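Local coordinates for protein b11L5F_LGL (Synthetic construct, PDB 6CZG) that is a redesigned, computationally built beta-barrel, probably meant to bind a small ligand inside the barrel, at residues 9-14 / 39-44. Residues are numbered along the deposited sequence; the frame is centred on the assembly and turned at random.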
ATOM      1  N   SER A   9       5.079  10.757  -8.023  1.00 23.92           N
ATOM      2  CA  SER A   9       6.056  10.625  -9.097  1.00 22.33           C
ATOM      3  C   SER A   9       6.992   9.447  -8.868  1.00 25.86           C
ATOM      4  O   SER A   9       7.473   8.845  -9.834  1.00 30.52           O
ATOM      5  CB  SER A   9       6.858  11.918  -9.243  1.00 25.77           C
ATOM      6  OG  SER A   9       6.226  12.813 -10.142  1.00 31.61           O
ATOM      7  N   LEU A  10       7.261   9.100  -7.607  1.00 24.70           N
ATOM      8  CA  LEU A  10       8.206   8.034  -7.296  1.00 24.34           C
ATOM      9  C   LEU A  10       7.549   6.677  -7.063  1.00 25.66           C
ATOM     10  O   LEU A  10       8.257   5.666  -7.030  1.00 24.04           O
ATOM     11  CB  LEU A  10       9.035   8.410  -6.063  1.00 27.31           C
ATOM     12  CG  LEU A  10       9.976   9.602  -6.240  1.00 25.18           C
ATOM     13  CD1 LEU A  10      10.786   9.838  -4.975  1.00 19.36           C
ATOM     14  CD2 LEU A  10      10.890   9.389  -7.437  1.00 26.51           C
ATOM     15  N   LEU A  11       6.228   6.626  -6.906  1.00 23.41           N
ATOM     16  CA  LEU A  11       5.526   5.388  -6.575  1.00 21.74           C
ATOM     17  C   LEU A  11       5.351   4.365  -7.704  1.00 25.28           C
ATOM     18  O   LEU A  11       5.335   3.164  -7.405  1.00 21.52           O
ATOM     19  CB  LEU A  11       4.148   5.722  -5.999  1.00 25.30           C
ATOM     20  CG  LEU A  11       4.104   5.847  -4.474  1.00 20.08           C
ATOM     21  CD1 LEU A  11       2.705   6.203  -3.997  1.00 20.63           C
ATOM     22  CD2 LEU A  11       4.595   4.564  -3.816  1.00 18.21           C
ATOM     23  N   PRO A  12       5.190   4.754  -8.976  1.00 25.30           N
ATOM     24  CA  PRO A  12       4.893   3.749 -10.010  1.00 25.01           C
ATOM     25  C   PRO A  12       5.899   2.605 -10.030  1.00 25.64           C
ATOM     26  O   PRO A  12       7.112   2.817  -9.969  1.00 24.29           O
ATOM     27  CB  PRO A  12       4.944   4.558 -11.309  1.00 25.50           C
ATOM     28  CG  PRO A  12       4.554   5.915 -10.905  1.00 27.11           C
ATOM     29  CD  PRO A  12       5.159   6.115  -9.547  1.00 24.06           C
ATOM     30  N   GLY A  13       5.381   1.376 -10.121  1.00 24.58           N
ATOM     31  CA  GLY A  13       6.213   0.194 -10.160  1.00 24.48           C
ATOM     32  C   GLY A  13       5.818  -0.792  -9.080  1.00 22.81           C
ATOM     33  O   GLY A  13       4.720  -0.724  -8.517  1.00 19.69           O
ATOM     34  N   THR A  14       6.729  -1.719  -8.790  1.00 26.15           N
ATOM     35  CA  THR A  14       6.480  -2.820  -7.868  1.00 25.13           C
ATOM     36  C   THR A  14       7.294  -2.647  -6.591  1.00 24.23           C
ATOM     37  O   THR A  14       8.477  -2.284  -6.637  1.00 23.11           O
ATOM     38  CB  THR A  14       6.811  -4.162  -8.530  1.00 25.94           C
ATOM     39  OG1 THR A  14       5.889  -4.406  -9.600  1.00 23.99           O
ATOM     40  CG2 THR A  14       6.724  -5.306  -7.528  1.00 22.09           C
ATOM     41  N   TYR A  39      -2.811  13.325  -9.794  1.00 22.74           N
ATOM     42  CA  TYR A  39      -3.041  13.355  -8.361  1.00 24.40           C
ATOM     43  C   TYR A  39      -3.231  11.974  -7.748  1.00 23.48           C
ATOM     44  O   TYR A  39      -3.178  11.856  -6.519  1.00 19.45           O
ATOM     45  CB  TYR A  39      -4.282  14.206  -8.039  1.00 25.22           C
ATOM     46  CG  TYR A  39      -4.403  15.465  -8.869  1.00 25.03           C
ATOM     47  CD1 TYR A  39      -3.821  16.657  -8.455  1.00 25.26           C
ATOM     48  CD2 TYR A  39      -5.101  15.462 -10.071  1.00 23.44           C
ATOM     49  CE1 TYR A  39      -3.933  17.808  -9.214  1.00 25.75           C
ATOM     50  CE2 TYR A  39      -5.216  16.607 -10.836  1.00 26.23           C
ATOM     51  CZ  TYR A  39      -4.629  17.777 -10.403  1.00 25.40           C
ATOM     52  OH  TYR A  39      -4.741  18.919 -11.161  1.00 33.65           O
ATOM     53  N   THR A  40      -3.450  10.933  -8.555  1.00 26.16           N
ATOM     54  CA  THR A  40      -3.797   9.619  -8.033  1.00 22.34           C
ATOM     55  C   THR A  40      -3.108   8.522  -8.828  1.00 23.90           C
ATOM     56  O   THR A  40      -2.778   8.692 -10.005  1.00 25.22           O
ATOM     57  CB  THR A  40      -5.314   9.366  -8.069  1.00 20.37           C
ATOM     58  OG1 THR A  40      -5.803   9.564  -9.402  1.00 25.43           O
ATOM     59  CG2 THR A  40      -6.046  10.293  -7.116  1.00 18.40           C
ATOM     60  N   LEU A  41      -2.907   7.383  -8.168  1.00 24.36           N
ATOM     61  CA  LEU A  41      -2.427   6.166  -8.802  1.00 19.97           C
ATOM     62  C   LEU A  41      -3.314   5.008  -8.372  1.00 22.80           C
ATOM     63  O   LEU A  41      -3.922   5.040  -7.301  1.00 21.45           O
ATOM     64  CB  LEU A  41      -0.969   5.858  -8.433  1.00 20.29           C
ATOM     65  CG  LEU A  41       0.091   6.904  -8.769  1.00 22.65           C
ATOM     66  CD1 LEU A  41       0.641   7.497  -7.489  1.00 25.93           C
ATOM     67  CD2 LEU A  41       1.206   6.286  -9.588  1.00 22.16           C
ATOM     68  N   ASP A  42      -3.403   3.990  -9.221  1.00 23.90           N
ATOM     69  CA  ASP A  42      -4.068   2.751  -8.846  1.00 22.21           C
ATOM     70  C   ASP A  42      -3.071   1.830  -8.158  1.00 23.62           C
ATOM     71  O   ASP A  42      -1.923   1.703  -8.595  1.00 22.26           O
ATOM     72  CB  ASP A  42      -4.669   2.059 -10.070  1.00 26.41           C
ATOM     73  CG  ASP A  42      -5.851   2.813 -10.643  1.00 28.23           C
ATOM     74  OD1 ASP A  42      -6.622   3.397  -9.853  1.00 31.73           O
ATOM     75  OD2 ASP A  42      -6.011   2.819 -11.882  1.00 38.46           O
ATOM     76  N   VAL A  43      -3.509   1.191  -7.076  1.00 20.33           N
ATOM     77  CA  VAL A  43      -2.659   0.292  -6.304  1.00 21.78           C
ATOM     78  C   VAL A  43      -3.270  -1.101  -6.327  1.00 23.01           C
ATOM     79  O   VAL A  43      -4.483  -1.262  -6.136  1.00 20.16           O
ATOM     80  CB  VAL A  43      -2.454   0.789  -4.858  1.00 24.25           C
ATOM     81  CG1 VAL A  43      -3.785   0.992  -4.151  1.00 18.78           C
ATOM     82  CG2 VAL A  43      -1.579  -0.184  -4.080  1.00 22.26           C
ATOM     83  N   LYS A  44      -2.433  -2.102  -6.590  1.00 19.25           N
ATOM     84  CA  LYS A  44      -2.816  -3.506  -6.530  1.00 21.46           C
ATOM     85  C   LYS A  44      -1.911  -4.205  -5.527  1.00 24.53           C
ATOM     86  O   LYS A  44      -0.686  -4.199  -5.684  1.00 21.66           O
ATOM     87  CB  LYS A  44      -2.716  -4.166  -7.905  1.00 23.63           C
ATOM     88  CG  LYS A  44      -3.811  -3.746  -8.870  1.00 34.50           C
ATOM     89  CD  LYS A  44      -3.978  -4.762  -9.987  1.00 33.42           C
ATOM     90  CE  LYS A  44      -4.635  -4.140 -11.207  1.00 48.34           C
ATOM     91  NZ  LYS A  44      -4.551  -2.654 -11.189  1.00 51.02           N
TER
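Leu-41, near the start of strand 40-48, packs its two methyls against Leu-11 and Pro-12, in the turn between helix 6-10 and strand 13-20. Its CB makes no approach itself, lying 5.7 Å from Leu-11 CB, but its bond from the backbone heads toward the turn. A chi1 of -59° swings CG away from the carbonyl carbon and out toward the turn. Leu-41 CG is still 5.0 Å from Pro-12 CG, and the real contact begins at the fork. There Leu-41 CD1 lies 4.2 Å from Leu-11 CB and 4.3 Å from Leu-11 CD1. The other branch, Leu-41 CD2, meets the proline ring at 3.6 Å from Pro-12 CG and 4.0 Å from Pro-12 CD, the two side chains crossing at about a right angle. Chi2, at 112°, lies off the staggered positions. Both leucines are buried and touch Met-69 of strand 68-75, evidence that they point into the barrel; the turn leading out of the helix and the start of strand 40-48 put them at its end. Leu-11 O accepts a hydrogen bond from Trp-15 NE1, and Pro-12 O one from Arg-113 NH1, consistent with the tryptophan corner of lipocalin-like barrels. Across the two segments every close approach is carbon to carbon and the summed buried surface is 122 Å², implying a small, nondirectional hydrophobic join, while Trp-15 and Arg-113 add hydrogen bonds to the turn's carbonyls.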